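Side-chain contacts in amidohydrolase (Chromobacterium violaceum, PDB 2YB1), which removes the 3'-phosphate from nucleoside 3',5'-bisphosphates with the help of manganese ions, giving a nucleoside 5'-phosphate and orthophosphate: residues Pro86-Ala89 / Ala90-Ser94; Glu130-Arg134 / Thr135-Arg139. All coordinates share one frame; numbering follows the deposited sequence.

Contact 1: residues Pro86-Ala89 / Ala90-Ser94; sequences PALA and AGLKS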
loop_
_atom_site.group_PDB
_atom_site.type_symbol
_atom_site.label_atom_id
_atom_site.label_comp_id
_atom_site.label_asym_id
_atom_site.label_seq_id
_atom_site.Cartn_x
_atom_site.Cartn_y
_atom_site.Cartn_z
ATOM N N PRO A 86 -8.025 18.955 1.478
ATOM C CA PRO A 86 -7.265 19.575 0.376
ATOM C C PRO A 86 -5.749 19.337 0.398
ATOM O O PRO A 86 -5.172 19.097 -0.650
ATOM C CB PRO A 86 -7.551 21.086 0.530
ATOM C CG PRO A 86 -8.643 21.206 1.555
ATOM C CD PRO A 86 -8.643 19.952 2.375
ATOM N N ALA A 87 -5.106 19.432 1.557
ATOM C CA ALA A 87 -3.658 19.258 1.629
ATOM C C ALA A 87 -3.231 17.837 1.246
ATOM O O ALA A 87 -2.284 17.654 0.488
ATOM C CB ALA A 87 -3.133 19.626 3.015
ATOM N N LEU A 88 -3.930 16.839 1.781
ATOM C CA LEU A 88 -3.711 15.451 1.382
ATOM C C LEU A 88 -3.907 15.270 -0.129
ATOM O O LEU A 88 -3.068 14.676 -0.815
ATOM C CB LEU A 88 -4.674 14.538 2.152
ATOM C CG LEU A 88 -4.736 13.053 1.779
ATOM C CD1 LEU A 88 -3.392 12.369 2.000
ATOM C CD2 LEU A 88 -5.840 12.347 2.571
ATOM N N ALA A 89 -5.025 15.769 -0.649
ATOM C CA ALA A 89 -5.327 15.592 -2.072
ATOM C C ALA A 89 -4.217 16.186 -2.947
ATOM O O ALA A 89 -3.770 15.563 -3.925
ATOM C CB ALA A 89 -6.692 16.190 -2.421
ATOM N N ALA A 90 -3.764 17.381 -2.583
ATOM C CA ALA A 90 -2.699 18.068 -3.320
ATOM C C ALA A 90 -1.375 17.318 -3.193
ATOM O O ALA A 90 -0.619 17.174 -4.165
ATOM C CB ALA A 90 -2.545 19.502 -2.815
ATOM N N GLY A 91 -1.093 16.830 -1.988
ATOM C CA GLY A 91 0.133 16.083 -1.765
ATOM C C GLY A 91 0.170 14.803 -2.574
ATOM O O GLY A 91 1.171 14.483 -3.212
ATOM N N LEU A 92 -0.921 14.046 -2.556
ATOM C CA LEU A 92 -0.965 12.823 -3.356
ATOM C C LEU A 92 -0.788 13.129 -4.838
ATOM O O LEU A 92 -0.082 12.408 -5.553
ATOM C CB LEU A 92 -2.271 12.056 -3.131
ATOM C CG LEU A 92 -2.504 11.525 -1.717
ATOM C CD1 LEU A 92 -3.791 10.709 -1.724
ATOM C CD2 LEU A 92 -1.313 10.678 -1.230
ATOM N N LYS A 93 -1.437 14.192 -5.309
ATOM C CA LYS A 93 -1.295 14.577 -6.706
ATOM C C LYS A 93 0.169 14.888 -7.048
ATOM O O LYS A 93 0.656 14.524 -8.124
ATOM C CB LYS A 93 -2.190 15.779 -7.028
ATOM C CG LYS A 93 -2.281 16.082 -8.510
ATOM C CD LYS A 93 -3.304 17.169 -8.779
ATOM C CE LYS A 93 -3.464 17.382 -10.286
ATOM N NZ LYS A 93 -4.484 18.422 -10.611
ATOM N N SER A 94 0.868 15.560 -6.137
ATOM C CA SER A 94 2.265 15.924 -6.383
ATOM C C SER A 94 3.165 14.686 -6.481
ATOM O O SER A 94 4.160 14.696 -7.213
ATOM C CB SER A 94 2.789 16.905 -5.326
ATOM O OG SER A 94 3.128 16.251 -4.107
#

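Contact 2: residues Glu130-Arg134 / Thr135-Arg139; sequences EMISR and THFAR. With AMP (adenosine monophosphate), chain E.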
loop_
_atom_site.group_PDB
_atom_site.type_symbol
_atom_site.label_atom_id
_atom_site.label_comp_id
_atom_site.label_asym_id
_atom_site.label_seq_id
_atom_site.Cartn_x
_atom_site.Cartn_y
_atom_site.Cartn_z
ATOM N N GLU A 130 -1.813 7.641 -15.222
ATOM C CA GLU A 130 -1.068 8.406 -14.223
ATOM C C GLU A 130 -0.583 7.541 -13.054
ATOM O O GLU A 130 0.330 7.932 -12.324
ATOM C CB GLU A 130 -1.931 9.547 -13.686
ATOM C CG GLU A 130 -2.499 10.455 -14.772
ATOM C CD GLU A 130 -1.552 11.581 -15.170
ATOM O OE1 GLU A 130 -0.379 11.571 -14.721
ATOM O OE2 GLU A 130 -1.987 12.481 -15.929
ATOM N N MET A 131 -1.208 6.382 -12.872
ATOM C CA MET A 131 -0.851 5.458 -11.783
ATOM C C MET A 131 0.116 4.357 -12.219
ATOM O O MET A 131 0.392 3.427 -11.457
ATOM C CB MET A 131 -2.095 4.840 -11.146
ATOM C CG MET A 131 -2.957 5.837 -10.381
ATOM S SD MET A 131 -1.998 6.892 -9.281
ATOM C CE MET A 131 -0.809 5.808 -8.500
ATOM N N ILE A 132 0.604 4.459 -13.450
ATOM C CA ILE A 132 1.468 3.434 -14.037
ATOM C C ILE A 132 2.624 3.054 -13.086
ATOM O O ILE A 132 3.322 3.918 -12.552
ATOM C CB ILE A 132 2.002 3.886 -15.436
ATOM C CG1 ILE A 132 2.851 2.790 -16.093
ATOM C CG2 ILE A 132 2.786 5.206 -15.337
ATOM C CD1 ILE A 132 2.065 1.574 -16.591
ATOM N N SER A 133 2.834 1.754 -12.908
ATOM C CA SER A 133 3.654 1.238 -11.805
ATOM C C SER A 133 4.583 0.121 -12.276
ATOM O O SER A 133 4.294 -0.528 -13.271
ATOM C CB SER A 133 2.698 0.702 -10.734
ATOM O OG SER A 133 3.289 -0.253 -9.889
ATOM N N ARG A 134 5.686 -0.106 -11.557
ATOM C CA ARG A 134 6.540 -1.271 -11.802
ATOM C C ARG A 134 5.717 -2.556 -11.803
ATOM O O ARG A 134 6.094 -3.528 -12.451
ATOM C CB ARG A 134 7.648 -1.393 -10.745
ATOM C CG ARG A 134 8.735 -0.316 -10.854
ATOM C CD ARG A 134 9.905 -0.580 -9.907
ATOM N NE ARG A 134 9.569 -0.260 -8.519
ATOM C CZ ARG A 134 10.174 -0.784 -7.460
ATOM N NH1 ARG A 134 11.154 -1.669 -7.624
ATOM N NH2 ARG A 134 9.802 -0.426 -6.231
ATOM N N THR A 135 4.610 -2.566 -11.055
ATOM C CA THR A 135 3.742 -3.748 -10.988
ATOM C C THR A 135 3.180 -4.083 -12.359
ATOM O O THR A 135 3.148 -5.244 -12.760
ATOM C CB THR A 135 2.575 -3.545 -10.002
ATOM O OG1 THR A 135 3.097 -3.271 -8.695
ATOM C CG2 THR A 135 1.681 -4.794 -9.942
ATOM N N HIS A 136 2.734 -3.052 -13.081
ATOM C CA HIS A 136 2.206 -3.246 -14.425
ATOM C C HIS A 136 3.284 -3.737 -15.395
ATOM O O HIS A 136 3.010 -4.590 -16.250
ATOM C CB HIS A 136 1.567 -1.961 -14.940
ATOM C CG HIS A 136 0.497 -1.420 -14.046
ATOM N ND1 HIS A 136 0.585 -0.181 -13.443
ATOM C CD2 HIS A 136 -0.678 -1.954 -13.637
ATOM C CE1 HIS A 136 -0.501 0.031 -12.720
ATOM N NE2 HIS A 136 -1.286 -1.026 -12.825
ATOM N N PHE A 137 4.504 -3.215 -15.260
ATOM C CA PHE A 137 5.636 -3.673 -16.069
ATOM C C PHE A 137 5.898 -5.148 -15.814
ATOM O O PHE A 137 6.162 -5.912 -16.738
ATOM C CB PHE A 137 6.910 -2.863 -15.765
ATOM C CG PHE A 137 7.008 -1.568 -16.539
ATOM C CD1 PHE A 137 6.281 -0.447 -16.145
ATOM C CD2 PHE A 137 7.804 -1.484 -17.671
ATOM C CE1 PHE A 137 6.361 0.741 -16.870
ATOM C CE2 PHE A 137 7.882 -0.302 -18.399
ATOM C CZ PHE A 137 7.159 0.814 -17.990
ATOM N N ALA A 138 5.811 -5.552 -14.550
ATOM C CA ALA A 138 6.048 -6.948 -14.194
ATOM C C ALA A 138 4.979 -7.870 -14.790
ATOM O O ALA A 138 5.296 -8.940 -15.314
ATOM C CB ALA A 138 6.123 -7.109 -12.675
ATOM N N ARG A 139 3.715 -7.460 -14.711
ATOM C CA ARG A 139 2.638 -8.262 -15.288
ATOM C C ARG A 139 2.849 -8.429 -16.778
ATOM O O ARG A 139 2.609 -9.513 -17.318
ATOM C CB ARG A 139 1.252 -7.664 -15.020
ATOM C CG ARG A 139 0.843 -7.793 -13.584
ATOM C CD ARG A 139 -0.612 -7.418 -13.310
ATOM N NE ARG A 139 -0.814 -7.490 -11.865
ATOM C CZ ARG A 139 -1.297 -6.513 -11.108
ATOM N NH1 ARG A 139 -1.707 -5.369 -11.657
ATOM N NH2 ARG A 139 -1.391 -6.703 -9.796
HETATM P P AMP E . 6.330 1.779 -8.202
HETATM O O1P AMP E . 7.807 1.800 -7.868
HETATM O O2P AMP E . 5.594 2.519 -7.107
HETATM O O3P AMP E . 6.120 2.225 -9.628
HETATM O "O5'" AMP E . 6.017 0.221 -8.087
HETATM C "C5'" AMP E . 6.132 -0.449 -6.843
HETATM C "C4'" AMP E . 5.217 -1.642 -6.767
HETATM O "O4'" AMP E . 5.826 -2.760 -7.453
HETATM C "C3'" AMP E . 4.942 -2.171 -5.366
HETATM O "O3'" AMP E . 3.909 -1.454 -4.707
HETATM C "C2'" AMP E . 4.605 -3.641 -5.604
HETATM O "O2'" AMP E . 3.239 -3.786 -5.973
HETATM C "C1'" AMP E . 5.472 -3.975 -6.819
HETATM N N9 AMP E . 6.709 -4.676 -6.430
HETATM C C8 AMP E . 7.867 -4.103 -6.039
HETATM N N7 AMP E . 8.792 -5.060 -5.740
HETATM C C5 AMP E . 8.216 -6.264 -5.930
HETATM C C6 AMP E . 8.622 -7.683 -5.806
HETATM N N6 AMP E . 9.868 -8.017 -5.395
HETATM N N1 AMP E . 7.704 -8.631 -6.117
HETATM C C2 AMP E . 6.457 -8.321 -6.525
HETATM N N3 AMP E . 6.019 -7.053 -6.658
HETATM C C4 AMP E . 6.841 -6.006 -6.384
#

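Contact 1: residues Pro86-Ala89 / Ala90-Ser94
Leu88 and Leu92 meet one turn apart, each brought there by a different first torsion. In Leu88, CG stands anti to the backbone N (chi1 173°), which carries the side chain off the flank of the helix, with CD1 as the branch nearest Leu92. In Leu92, CG stands anti to the carbonyl carbon (chi1 -64°), which turns it back toward Leu88. The two side chains cross obliquely. CD1 of Leu88 lies 3.9 Å from CG of Leu92 and touches both of its methyl branches more loosely. The same branch point of Leu92 sits over the preceding turn, with CG 3.3 Å from the Leu88 carbonyl O. That oxygen accepts from Leu92 N at 2.8 Å, and the bond is nearly straight at the hydrogen (173°). Three further backbone bonds run from Ala90, Gly91 and Lys93 to Pro86, Ala87 and Ala89. Ala89, Ala90 and Lys93 lie on the exposed side. Lys93 runs out extended, its end away from the first turn. Ser94 OG donates to Gly91 O at 2.8 Å, a side-chain bond back to the backbone of the same helix.

The leucine pair faces inward. Leu88 packs on Trp179 of helix 173-182 and on the loop residues Ile81 and Ala183, while Leu92 reaches Val63 and Val65 of strand 59-69. At the first turn, the Glu85 carboxylate accepts from the N-H groups of Ala87 and Leu88. The whole is an i to i+4 leucine contact on an amphipathic alpha-helix, here helix 86-96 packed against the central sheet of the PHP domain.

Contact 2: residues Glu130-Arg134 / Thr135-Arg139
Ser133 and His136 form a capping box at the start of helix 134-143. Ser133 is the N-cap. Its OG is anti to the backbone N and accepts from Thr135 N at 2.9 Å. In return, His136 ND1 accepts from Ser133 N at 3.0 Å, a weak bond bent to 133° at the hydrogen. The Ser133 N lies in the plane of the imidazole, at its edge, and so does Met131 O. NE2, across the ring, makes a weak bond to Ser13 O, so the ring is held at both nitrogens.

The tightly packed side lies around His136 and Phe137. Ile132 brings CD1 to 3.9 Å from His136 ND1, and its CG1 touches Phe137 CE1 obliquely. Ser133 O sits in the plane of the Phe137 ring, at its edge, and takes weak bonds from His136 N and Phe137 N. Ala122 of helix 118-123 touches all three of these hydrophobic or aromatic side chains. Ile132 and Phe137 also pack on helix 99-112.

The other side is polar, and on it Arg134, partly exposed, reaches bound AMP; its grip is by hydrogen bonds, not close packing. Its chain bends at chi3 (-75°), turning the guanidinium back so that the phosphorus lies in its plane, at the edge. AMP C8 lies over one face, toward the rim. Leu158 O takes a bond from NH1. Arg134 N, in the first turn of the helix, donates to O3P of AMP at 3.1 Å. The helix N-terminus thus probably helps to balance the phosphate charge. Thr135 OG1 is hydrogen-bonded to OD2 of Asp14, a manganese ligand, and lies 2.8 Å from AMP O2'. Of the two Arg134 side-chain bonds to AMP O1P, that from NH2 is weak; the one from NE is straighter, 2.8 Å long and 167° at the hydrogen.

Both contacts lie within the PHP domain, but they belong to different elements. Contact 1 stays inside one helix, 86-96, and is partly buried, with a leucine face against the sheet and an exposed face beyond it. Contact 2 joins a loop to the start of helix 134-143 and is largely buried. Contact 2 adds polar capping and nucleotide bonds to its apolar packing; in contact 1 the side chains meet through leucines alone. Their centres are 21 Å apart and they do not touch. The side chain of Leu92 is about 12 Å from bound AMP; Arg134 and Thr135 of contact 2 touch it directly.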